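Local coordinates for membrane protein (Acinetobacter baumannii AB307-0294, PDB 5DL5), which forms an outer-membrane beta-barrel channel of the OprD porin family, which probably lets small solutes and antibiotics pass across the outer membrane into the periplasm, at residues 52-57 / 140-145; 36-41 / 419-424. All blocks are in the same frame, centred on the assembly; numbering follows the deposited sequence.

Interaction 1: 52-57 / 140-145; sequences SVAQSA and GRMVPE. With C8E ((hydroxyethyloxy)tri(ethyloxy)octane), chain C; C8E ((hydroxyethyloxy)tri(ethyloxy)octane), chain B.
In this OprD-type beta-barrel, a loop with no regular secondary structure, 140-145, folds against the wall strand that carries 52-57, and M142 carries the largest share of the contact. Its CB already lies 3.6 Å from OG of S56. CG comes next, 4.1 Å from CB of A54, and SD stays over the same methyl, 4.0 Å from A54 CB. Bends at chi2 (-59°) and chi3 (-52°) then curl the chain back, so that CE ends close to the strand backbone, 3.3 Å from the carbonyl O of A54. That oxygen accepts the backbone N-H of G37 on the next strand, and the M142 methyl simply packs beside it. CE also lies 3.4 Å from OG of S56, and M94 adds a further apolar neighbour to M142.

V143 closes on the serine as well, its CG1 3.4 Å from S56 OG. Flanked by two hydrocarbon groups, this buried hydroxyl finds its polar partner in S81 OG on the following strand. Q55 and A57 alternate to the opposite face of the strand and touch a detergent chain, consistent with a porin loop folded into the barrel interior. The bent Q55 side chain returns NE2 to the carbonyl O of S56, 3.1 Å away and above the carbonyl plane, while OE1 bonds to T36. R141 takes no part in the contact with 52-57; N92 O holds its NE, and its NH2 lies beside a second detergent. Its NH1 bonds back to O of G140 at 3.0 Å and 160°, the acceptor lying in the guanidinium plane.

Interaction 2: 36-41 / 419-424; sequences TGYLTR and WRIFLD. With C8E ((hydroxyethyloxy)tri(ethyloxy)octane), chain B.
The hydroxyl OG1 of T36 is gripped by two partners: a water that donates to T36 OG1 at 2.7 Å, and OE1 of Q55 on the next strand. The same water reaches across to the carbonyl oxygen of L423 in a weak bond, 3.3 Å from L423 O. The strong bond to that oxygen comes from T36 N, at 2.8 Å and 162° in the carbonyl plane. From here an antiparallel ladder runs through the hydrogen-bonded pairs T36-L423, Y38-I421 and T40-W419. One bond of the six is weak, Y38 N to I421 O, bent to 129°.

In the non-hydrogen-bonded pairs between these rungs, CA-H...O contacts supplement the ladder. G37 faces F422, whose ring leans back across the strand until CD1 is 3.7 Å from G37 CA. At the next such pair, L39 lies alongside the extended chain of R420, its CD1 3.7 Å from R420 NE.

Beyond them two guanidinium groups converge, R41 NH2 standing 3.8 Å from R420 NH2. Their repulsion is probably eased by E418, which forms salt bridges to NE of both arginines, one through each carboxylate oxygen. A detergent adds further acceptors: its O21 takes a nearly straight bond (2.7 Å, 169°) from R420 NH2 at the guanidinium edge, while O15 and O18 bind R41. T36, Y38, T40, W419, I421 and L423 point to the other face, on the barrel surface, W419 being the most exposed. The antiparallel pairing of the first and last strands forms the seam that closes an outer-membrane beta-barrel.

In the fold
The two contacts lie with their centres about 9 Å apart, on the same side of the chain's centre, and meet through neighbouring strands 29-43 and 50-62. Along the chain the order is 36-41, 52-57, 140-145, 419-424, so interaction 2 joins the outermost segments and interaction 1 the inner pair. The two are joined by backbone and side-chain bonds between those strands, and the backbone O of R141 packs against the F422 ring, so the loop rests beside the barrel seam as well as on strand 50-62. R141, R41 and R420 all approach one detergent molecule. This cluster is consistent with the arginine-rich channel lining known from OprD porins.

Interaction 1: 52-57 / 140-145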
ATOM      1  N   SER A  52      -2.174 -18.442   6.172  1.00 33.82           N
ATOM      2  CA  SER A  52      -3.369 -17.705   6.405  1.00 33.52           C
ATOM      3  C   SER A  52      -4.294 -17.937   5.230  1.00 33.79           C
ATOM      4  O   SER A  52      -3.933 -17.636   4.087  1.00 34.11           O
ATOM      5  CB  SER A  52      -3.126 -16.185   6.616  1.00 35.14           C
ATOM      6  OG  SER A  52      -2.226 -15.986   7.732  1.00 33.57           O
ATOM      7  N   VAL A  53      -5.521 -18.437   5.508  1.00 32.14           N
ATOM      8  CA  VAL A  53      -6.531 -18.635   4.447  1.00 32.95           C
ATOM      9  C   VAL A  53      -7.856 -18.081   4.950  1.00 32.22           C
ATOM     10  O   VAL A  53      -8.236 -18.349   6.140  1.00 32.00           O
ATOM     11  CB  VAL A  53      -6.711 -20.099   4.003  1.00 33.38           C
ATOM     12  CG1 VAL A  53      -7.553 -20.158   2.728  1.00 34.30           C
ATOM     13  CG2 VAL A  53      -5.378 -20.824   3.791  1.00 34.11           C
ATOM     14  N   ALA A  54      -8.552 -17.295   4.071  1.00 31.42           N
ATOM     15  CA  ALA A  54      -9.736 -16.544   4.433  1.00 30.25           C
ATOM     16  C   ALA A  54     -10.594 -16.062   3.237  1.00 32.82           C
ATOM     17  O   ALA A  54     -10.135 -16.121   2.084  1.00 32.37           O
ATOM     18  CB  ALA A  54      -9.342 -15.379   5.351  1.00 31.33           C
ATOM     19  N   GLN A  55     -11.887 -15.774   3.514  1.00 31.91           N
ATOM     20  CA  GLN A  55     -12.846 -15.278   2.556  1.00 33.58           C
ATOM     21  C   GLN A  55     -13.397 -13.971   3.080  1.00 33.82           C
ATOM     22  O   GLN A  55     -13.759 -13.903   4.275  1.00 33.49           O
ATOM     23  CB  GLN A  55     -13.990 -16.264   2.389  1.00 35.46           C
ATOM     24  CG  GLN A  55     -15.111 -15.764   1.484  1.00 36.76           C
ATOM     25  CD  GLN A  55     -14.713 -15.672   0.044  1.00 37.63           C
ATOM     26  OE1 GLN A  55     -14.139 -16.641  -0.472  1.00 39.74           O
ATOM     27  NE2 GLN A  55     -14.919 -14.496  -0.606  1.00 36.90           N
ATOM     28  N   SER A  56     -13.480 -12.958   2.215  1.00 31.68           N
ATOM     29  CA  SER A  56     -13.993 -11.642   2.616  1.00 33.06           C
ATOM     30  C   SER A  56     -15.030 -11.228   1.670  1.00 33.75           C
ATOM     31  O   SER A  56     -15.026 -11.625   0.498  1.00 37.13           O
ATOM     32  CB  SER A  56     -12.878 -10.570   2.499  1.00 35.11           C
ATOM     33  OG  SER A  56     -12.061 -10.882   3.599  1.00 41.60           O
ATOM     34  N   ALA A  57     -15.873 -10.333   2.164  1.00 33.35           N
ATOM     35  CA  ALA A  57     -16.804  -9.576   1.303  1.00 35.01           C
ATOM     36  C   ALA A  57     -16.603  -8.105   1.669  1.00 34.05           C
ATOM     37  O   ALA A  57     -16.816  -7.719   2.809  1.00 34.99           O
ATOM     38  CB  ALA A  57     -18.258  -9.971   1.505  1.00 35.81           C
ATOM     39  N   GLY A 140      -3.548  -4.882   0.078  1.00 34.02           N
ATOM     40  CA  GLY A 140      -2.895  -6.123  -0.498  1.00 36.27           C
ATOM     41  C   GLY A 140      -3.092  -7.396   0.358  1.00 35.98           C
ATOM     42  O   GLY A 140      -2.288  -8.346   0.266  1.00 36.35           O
ATOM     43  N   ARG A 141      -4.036  -7.358   1.293  1.00 32.65           N
ATOM     44  CA  ARG A 141      -4.358  -8.532   2.177  1.00 32.77           C
ATOM     45  C   ARG A 141      -5.814  -8.879   2.001  1.00 32.52           C
ATOM     46  O   ARG A 141      -6.293  -8.852   0.837  1.00 30.24           O
ATOM     47  CB  ARG A 141      -3.915  -8.366   3.672  1.00 32.92           C
ATOM     48  CG  ARG A 141      -2.414  -8.148   3.818  1.00 33.81           C
ATOM     49  CD  ARG A 141      -1.556  -9.325   3.407  1.00 35.13           C
ATOM     50  NE  ARG A 141      -0.151  -9.036   3.708  1.00 35.55           N
ATOM     51  CZ  ARG A 141       0.670  -8.343   2.924  1.00 40.07           C
ATOM     52  NH1 ARG A 141       0.247  -7.858   1.763  1.00 39.68           N
ATOM     53  NH2 ARG A 141       1.924  -8.086   3.325  1.00 39.05           N
ATOM     54  N   MET A 142      -6.556  -9.196   3.061  1.00 31.82           N
ATOM     55  CA  MET A 142      -7.967  -9.616   2.828  1.00 33.88           C
ATOM     56  C   MET A 142      -8.939  -8.456   2.634  1.00 35.32           C
ATOM     57  O   MET A 142      -9.864  -8.518   1.784  1.00 38.56           O
ATOM     58  CB  MET A 142      -8.469 -10.506   3.904  1.00 31.24           C
ATOM     59  CG  MET A 142      -7.812 -11.851   3.998  1.00 33.79           C
ATOM     60  SD  MET A 142      -7.899 -12.902   2.545  1.00 33.91           S
ATOM     61  CE  MET A 142      -9.672 -12.885   2.208  1.00 36.04           C
ATOM     62  N   VAL A 143      -8.730  -7.446   3.441  1.00 33.25           N
ATOM     63  CA  VAL A 143      -9.650  -6.331   3.547  1.00 33.25           C
ATOM     64  C   VAL A 143      -8.848  -5.004   3.670  1.00 33.10           C
ATOM     65  O   VAL A 143      -7.752  -4.992   4.151  1.00 32.43           O
ATOM     66  CB  VAL A 143     -10.631  -6.485   4.754  1.00 33.06           C
ATOM     67  CG1 VAL A 143     -11.550  -7.663   4.516  1.00 35.63           C
ATOM     68  CG2 VAL A 143      -9.909  -6.722   6.082  1.00 36.79           C
ATOM     69  N   PRO A 144      -9.502  -3.876   3.356  1.00 35.51           N
ATOM     70  CA  PRO A 144      -8.772  -2.574   3.380  1.00 32.99           C
ATOM     71  C   PRO A 144      -8.603  -2.026   4.729  1.00 29.68           C
ATOM     72  O   PRO A 144      -9.362  -2.262   5.665  1.00 29.38           O
ATOM     73  CB  PRO A 144      -9.575  -1.663   2.428  1.00 33.85           C
ATOM     74  CG  PRO A 144     -10.903  -2.394   2.175  1.00 38.44           C
ATOM     75  CD  PRO A 144     -10.824  -3.795   2.705  1.00 32.56           C
ATOM     76  N   GLU A 145      -7.517  -1.335   4.868  1.00 28.47           N
ATOM     77  CA  GLU A 145      -7.260  -0.521   6.022  1.00 28.52           C
ATOM     78  C   GLU A 145      -8.125   0.747   5.983  1.00 28.87           C
ATOM     79  O   GLU A 145      -8.315   1.317   4.890  1.00 29.50           O
ATOM     80  CB  GLU A 145      -5.750  -0.180   6.039  1.00 27.35           C
ATOM     81  CG  GLU A 145      -5.310   0.785   7.141  1.00 28.09           C
ATOM     82  CD  GLU A 145      -3.827   1.111   7.084  1.00 30.74           C
ATOM     83  OE1 GLU A 145      -3.169   0.721   6.075  1.00 28.58           O
ATOM     84  OE2 GLU A 145      -3.344   1.593   8.154  1.00 35.82           O
TER
HETATM   85  C8  C8E C 502     -18.570 -10.270  12.528  1.00 59.05           C
HETATM   86  O9  C8E C 502     -19.027 -11.353  11.725  1.00 58.68           O
HETATM   87  C10 C8E C 502     -18.598 -11.381  10.344  1.00 64.96           C
HETATM   88  C11 C8E C 502     -19.419 -12.366   9.522  1.00 62.78           C
HETATM   89  O12 C8E C 502     -19.156 -12.239   8.115  1.00 66.70           O
HETATM   90  C13 C8E C 502     -20.326 -12.064   7.294  1.00 69.68           C
HETATM   91  C14 C8E C 502     -20.032 -12.129   5.790  1.00 67.30           C
HETATM   92  O15 C8E C 502     -19.182 -13.234   5.555  1.00 65.87           O
HETATM   93  C16 C8E C 502     -18.324 -13.170   4.408  1.00 57.48           C
HETATM   94  C17 C8E C 502     -19.144 -13.237   3.152  1.00 59.41           C
HETATM   95  O18 C8E C 502     -18.322 -13.779   2.107  1.00 56.86           O
HETATM   96  C19 C8E C 502     -18.637 -15.160   1.881  1.00 54.16           C
HETATM   97  C20 C8E C 502     -19.296 -15.376   0.571  1.00 53.72           C
HETATM   98  O21 C8E C 502     -19.195 -16.784   0.375  1.00 70.55           O
HETATM   99  C6  C8E B 501       1.150  -9.864  14.040  1.00 54.91           C
HETATM  100  C7  C8E B 501       1.161 -10.914  12.893  1.00 51.18           C
HETATM  101  C8  C8E B 501       2.489 -11.678  12.674  1.00 53.90           C
HETATM  102  O9  C8E B 501       2.794 -12.008  11.271  1.00 41.62           O
HETATM  103  C10 C8E B 501       4.051 -11.416  10.957  1.00 60.43           C
HETATM  104  C11 C8E B 501       3.847  -9.954  10.523  1.00 52.13           C
HETATM  105  O12 C8E B 501       4.937  -9.480   9.761  1.00 64.71           O
HETATM  106  C13 C8E B 501       5.194 -10.126   8.507  1.00 56.96           C
HETATM  107  C14 C8E B 501       4.532  -9.383   7.377  1.00 55.62           C
HETATM  108  O15 C8E B 501       5.393  -9.089   6.280  1.00 63.94           O
HETATM  109  C16 C8E B 501       6.611  -8.371   6.523  1.00 67.29           C
HETATM  110  C17 C8E B 501       6.814  -7.536   5.260  1.00 73.13           C
HETATM  111  O18 C8E B 501       6.174  -8.280   4.179  1.00 77.61           O
HETATM  112  C19 C8E B 501       5.519  -7.472   3.192  1.00 78.88           C
HETATM  113  C20 C8E B 501       5.035  -8.374   2.070  1.00 69.34           C
HETATM  114  O21 C8E B 501       4.589  -7.742   0.836  1.00 63.28           O

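Interaction 2: 36-41 / 419-424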
ATOM      1  N   THR A  36     -11.185 -14.217  -1.952  1.00 34.81           N
ATOM      2  CA  THR A  36     -10.665 -15.388  -1.261  1.00 36.82           C
ATOM      3  C   THR A  36      -9.131 -15.247  -1.290  1.00 36.09           C
ATOM      4  O   THR A  36      -8.515 -15.123  -2.375  1.00 36.41           O
ATOM      5  CB  THR A  36     -11.066 -16.677  -1.997  1.00 38.82           C
ATOM      6  OG1 THR A  36     -12.419 -16.609  -2.453  1.00 39.72           O
ATOM      7  CG2 THR A  36     -10.864 -17.908  -1.157  1.00 40.62           C
ATOM      8  N   GLY A  37      -8.511 -15.374  -0.133  1.00 35.21           N
ATOM      9  CA  GLY A  37      -7.025 -15.360  -0.080  1.00 36.91           C
ATOM     10  C   GLY A  37      -6.324 -16.467   0.678  1.00 35.24           C
ATOM     11  O   GLY A  37      -6.857 -17.101   1.570  1.00 33.21           O
ATOM     12  N   TYR A  38      -5.071 -16.635   0.306  1.00 36.36           N
ATOM     13  CA  TYR A  38      -4.170 -17.664   0.751  1.00 35.33           C
ATOM     14  C   TYR A  38      -2.806 -17.010   0.758  1.00 37.05           C
ATOM     15  O   TYR A  38      -2.388 -16.490  -0.309  1.00 35.30           O
ATOM     16  CB  TYR A  38      -4.158 -18.687  -0.341  1.00 38.39           C
ATOM     17  CG  TYR A  38      -3.265 -19.881  -0.129  1.00 41.46           C
ATOM     18  CD1 TYR A  38      -1.915 -19.855  -0.477  1.00 43.40           C
ATOM     19  CD2 TYR A  38      -3.779 -21.077   0.353  1.00 46.73           C
ATOM     20  CE1 TYR A  38      -1.097 -20.966  -0.303  1.00 43.55           C
ATOM     21  CE2 TYR A  38      -2.957 -22.193   0.541  1.00 46.49           C
ATOM     22  CZ  TYR A  38      -1.618 -22.107   0.208  1.00 45.80           C
ATOM     23  OH  TYR A  38      -0.838 -23.209   0.414  1.00 45.58           O
ATOM     24  N   LEU A  39      -2.103 -17.026   1.894  1.00 35.09           N
ATOM     25  CA  LEU A  39      -0.757 -16.509   1.963  1.00 36.24           C
ATOM     26  C   LEU A  39       0.011 -17.406   2.930  1.00 37.98           C
ATOM     27  O   LEU A  39      -0.365 -17.569   4.094  1.00 36.58           O
ATOM     28  CB  LEU A  39      -0.777 -15.050   2.450  1.00 35.57           C
ATOM     29  CG  LEU A  39       0.502 -14.207   2.361  1.00 36.55           C
ATOM     30  CD1 LEU A  39       0.215 -12.651   2.462  1.00 37.98           C
ATOM     31  CD2 LEU A  39       1.563 -14.685   3.309  1.00 37.06           C
ATOM     32  N   THR A  40       1.080 -18.000   2.436  1.00 38.18           N
ATOM     33  CA  THR A  40       1.954 -18.812   3.254  1.00 39.90           C
ATOM     34  C   THR A  40       3.416 -18.383   3.077  1.00 38.04           C
ATOM     35  O   THR A  40       3.888 -18.070   1.965  1.00 38.87           O
ATOM     36  CB  THR A  40       1.873 -20.331   2.837  1.00 43.42           C
ATOM     37  OG1 THR A  40       2.442 -20.505   1.540  1.00 40.92           O
ATOM     38  CG2 THR A  40       0.416 -20.885   2.830  1.00 44.60           C
ATOM     39  N   ARG A  41       4.176 -18.484   4.146  1.00 40.26           N
ATOM     40  CA  ARG A  41       5.640 -18.247   4.175  1.00 41.17           C
ATOM     41  C   ARG A  41       6.305 -19.420   4.920  1.00 47.11           C
ATOM     42  O   ARG A  41       6.031 -19.647   6.141  1.00 42.45           O
ATOM     43  CB  ARG A  41       5.897 -17.024   5.008  1.00 41.20           C
ATOM     44  CG  ARG A  41       5.433 -15.753   4.307  1.00 41.53           C
ATOM     45  CD  ARG A  41       6.158 -14.450   4.751  1.00 42.68           C
ATOM     46  NE  ARG A  41       5.509 -13.348   4.033  1.00 41.94           N
ATOM     47  CZ  ARG A  41       5.635 -12.060   4.309  1.00 39.64           C
ATOM     48  NH1 ARG A  41       6.337 -11.682   5.299  1.00 39.60           N
ATOM     49  NH2 ARG A  41       5.006 -11.170   3.604  1.00 39.60           N
ATOM     50  N   TRP A 419       4.143 -18.002  -0.937  1.00 35.99           N
ATOM     51  CA  TRP A 419       3.107 -18.026  -2.007  1.00 38.46           C
ATOM     52  C   TRP A 419       1.913 -17.178  -1.593  1.00 36.34           C
ATOM     53  O   TRP A 419       1.504 -17.286  -0.405  1.00 34.57           O
ATOM     54  CB  TRP A 419       2.560 -19.412  -2.181  1.00 40.77           C
ATOM     55  CG  TRP A 419       3.478 -20.301  -2.905  1.00 45.60           C
ATOM     56  CD1 TRP A 419       4.388 -21.134  -2.346  1.00 48.91           C
ATOM     57  CD2 TRP A 419       3.515 -20.550  -4.325  1.00 48.35           C
ATOM     58  NE1 TRP A 419       5.029 -21.812  -3.305  1.00 50.85           N
ATOM     59  CE2 TRP A 419       4.529 -21.498  -4.538  1.00 52.11           C
ATOM     60  CE3 TRP A 419       2.802 -20.054  -5.427  1.00 51.22           C
ATOM     61  CZ2 TRP A 419       4.853 -21.996  -5.816  1.00 53.42           C
ATOM     62  CZ3 TRP A 419       3.157 -20.490  -6.718  1.00 54.99           C
ATOM     63  CH2 TRP A 419       4.181 -21.461  -6.895  1.00 56.13           C
ATOM     64  N   ARG A 420       1.303 -16.511  -2.566  1.00 35.84           N
ATOM     65  CA  ARG A 420       0.031 -15.773  -2.372  1.00 37.94           C
ATOM     66  C   ARG A 420      -0.873 -16.060  -3.503  1.00 38.55           C
ATOM     67  O   ARG A 420      -0.478 -16.009  -4.669  1.00 38.45           O
ATOM     68  CB  ARG A 420       0.102 -14.261  -2.284  1.00 38.07           C
ATOM     69  CG  ARG A 420       1.150 -13.717  -1.390  1.00 38.31           C
ATOM     70  CD  ARG A 420       1.039 -12.178  -1.319  1.00 38.74           C
ATOM     71  NE  ARG A 420       2.190 -11.745  -0.582  1.00 38.58           N
ATOM     72  CZ  ARG A 420       2.581 -10.458  -0.437  1.00 42.48           C
ATOM     73  NH1 ARG A 420       1.841  -9.407  -0.865  1.00 39.85           N
ATOM     74  NH2 ARG A 420       3.720 -10.233   0.164  1.00 41.23           N
ATOM     75  N   ILE A 421      -2.124 -16.384  -3.158  1.00 36.23           N
ATOM     76  CA  ILE A 421      -3.115 -16.574  -4.160  1.00 37.71           C
ATOM     77  C   ILE A 421      -4.383 -15.783  -3.733  1.00 39.08           C
ATOM     78  O   ILE A 421      -4.846 -15.974  -2.524  1.00 38.57           O
ATOM     79  CB  ILE A 421      -3.452 -18.051  -4.282  1.00 38.88           C
ATOM     80  CG1 ILE A 421      -2.175 -18.858  -4.554  1.00 42.19           C
ATOM     81  CG2 ILE A 421      -4.515 -18.279  -5.340  1.00 39.93           C
ATOM     82  CD1 ILE A 421      -2.358 -20.326  -4.479  1.00 44.75           C
ATOM     83  N   PHE A 422      -5.002 -15.072  -4.715  1.00 36.45           N
ATOM     84  CA  PHE A 422      -6.158 -14.253  -4.465  1.00 38.24           C
ATOM     85  C   PHE A 422      -7.103 -14.404  -5.613  1.00 38.33           C
ATOM     86  O   PHE A 422      -6.726 -14.165  -6.732  1.00 36.27           O
ATOM     87  CB  PHE A 422      -5.758 -12.766  -4.315  1.00 40.28           C
ATOM     88  CG  PHE A 422      -5.103 -12.460  -2.991  1.00 40.74           C
ATOM     89  CD1 PHE A 422      -5.894 -12.307  -1.802  1.00 39.00           C
ATOM     90  CD2 PHE A 422      -3.723 -12.295  -2.897  1.00 42.02           C
ATOM     91  CE1 PHE A 422      -5.307 -12.025  -0.568  1.00 37.59           C
ATOM     92  CE2 PHE A 422      -3.140 -12.023  -1.627  1.00 43.26           C
ATOM     93  CZ  PHE A 422      -3.952 -11.945  -0.451  1.00 40.36           C
ATOM     94  N   LEU A 423      -8.307 -14.824  -5.298  1.00 37.16           N
ATOM     95  CA  LEU A 423      -9.448 -14.772  -6.179  1.00 39.70           C
ATOM     96  C   LEU A 423     -10.369 -13.589  -5.785  1.00 40.03           C
ATOM     97  O   LEU A 423     -10.899 -13.576  -4.666  1.00 41.68           O
ATOM     98  CB  LEU A 423     -10.255 -16.084  -6.029  1.00 39.33           C
ATOM     99  CG  LEU A 423     -11.586 -16.184  -6.747  1.00 40.64           C
ATOM    100  CD1 LEU A 423     -11.273 -16.035  -8.213  1.00 41.81           C
ATOM    101  CD2 LEU A 423     -12.362 -17.491  -6.488  1.00 42.30           C
ATOM    102  N   ASP A 424     -10.583 -12.660  -6.705  1.00 40.68           N
ATOM    103  CA  ASP A 424     -11.361 -11.404  -6.518  1.00 41.32           C
ATOM    104  C   ASP A 424     -12.503 -11.471  -7.462  1.00 41.82           C
ATOM    105  O   ASP A 424     -12.297 -11.568  -8.678  1.00 41.98           O
ATOM    106  CB  ASP A 424     -10.496 -10.185  -6.881  1.00 43.03           C
ATOM    107  CG  ASP A 424      -9.504  -9.807  -5.784  1.00 46.76           C
ATOM    108  OD1 ASP A 424      -9.537 -10.471  -4.715  1.00 52.09           O
ATOM    109  OD2 ASP A 424      -8.631  -8.896  -5.991  1.00 54.29           O
TER
HETATM  110  C6  C8E B 501       1.150  -9.864  14.040  1.00 54.91           C
HETATM  111  C7  C8E B 501       1.161 -10.914  12.893  1.00 51.18           C
HETATM  112  C8  C8E B 501       2.489 -11.678  12.674  1.00 53.90           C
HETATM  113  O9  C8E B 501       2.794 -12.008  11.271  1.00 41.62           O
HETATM  114  C10 C8E B 501       4.051 -11.416  10.957  1.00 60.43           C
HETATM  115  C11 C8E B 501       3.847  -9.954  10.523  1.00 52.13           C
HETATM  116  O12 C8E B 501       4.937  -9.480   9.761  1.00 64.71           O
HETATM  117  C13 C8E B 501       5.194 -10.126   8.507  1.00 56.96           C
HETATM  118  C14 C8E B 501       4.532  -9.383   7.377  1.00 55.62           C
HETATM  119  O15 C8E B 501       5.393  -9.089   6.280  1.00 63.94           O
HETATM  120  C16 C8E B 501       6.611  -8.371   6.523  1.00 67.29           C
HETATM  121  C17 C8E B 501       6.814  -7.536   5.260  1.00 73.13           C
HETATM  122  O18 C8E B 501       6.174  -8.280   4.179  1.00 77.61           O
HETATM  123  C19 C8E B 501       5.519  -7.472   3.192  1.00 78.88           C
HETATM  124  C20 C8E B 501       5.035  -8.374   2.070  1.00 69.34           C
HETATM  125  O21 C8E B 501       4.589  -7.742   0.836  1.00 63.28           O
HETATM  126  O   HOH W   1     -13.886 -14.553  -3.530  1.00 40.73           O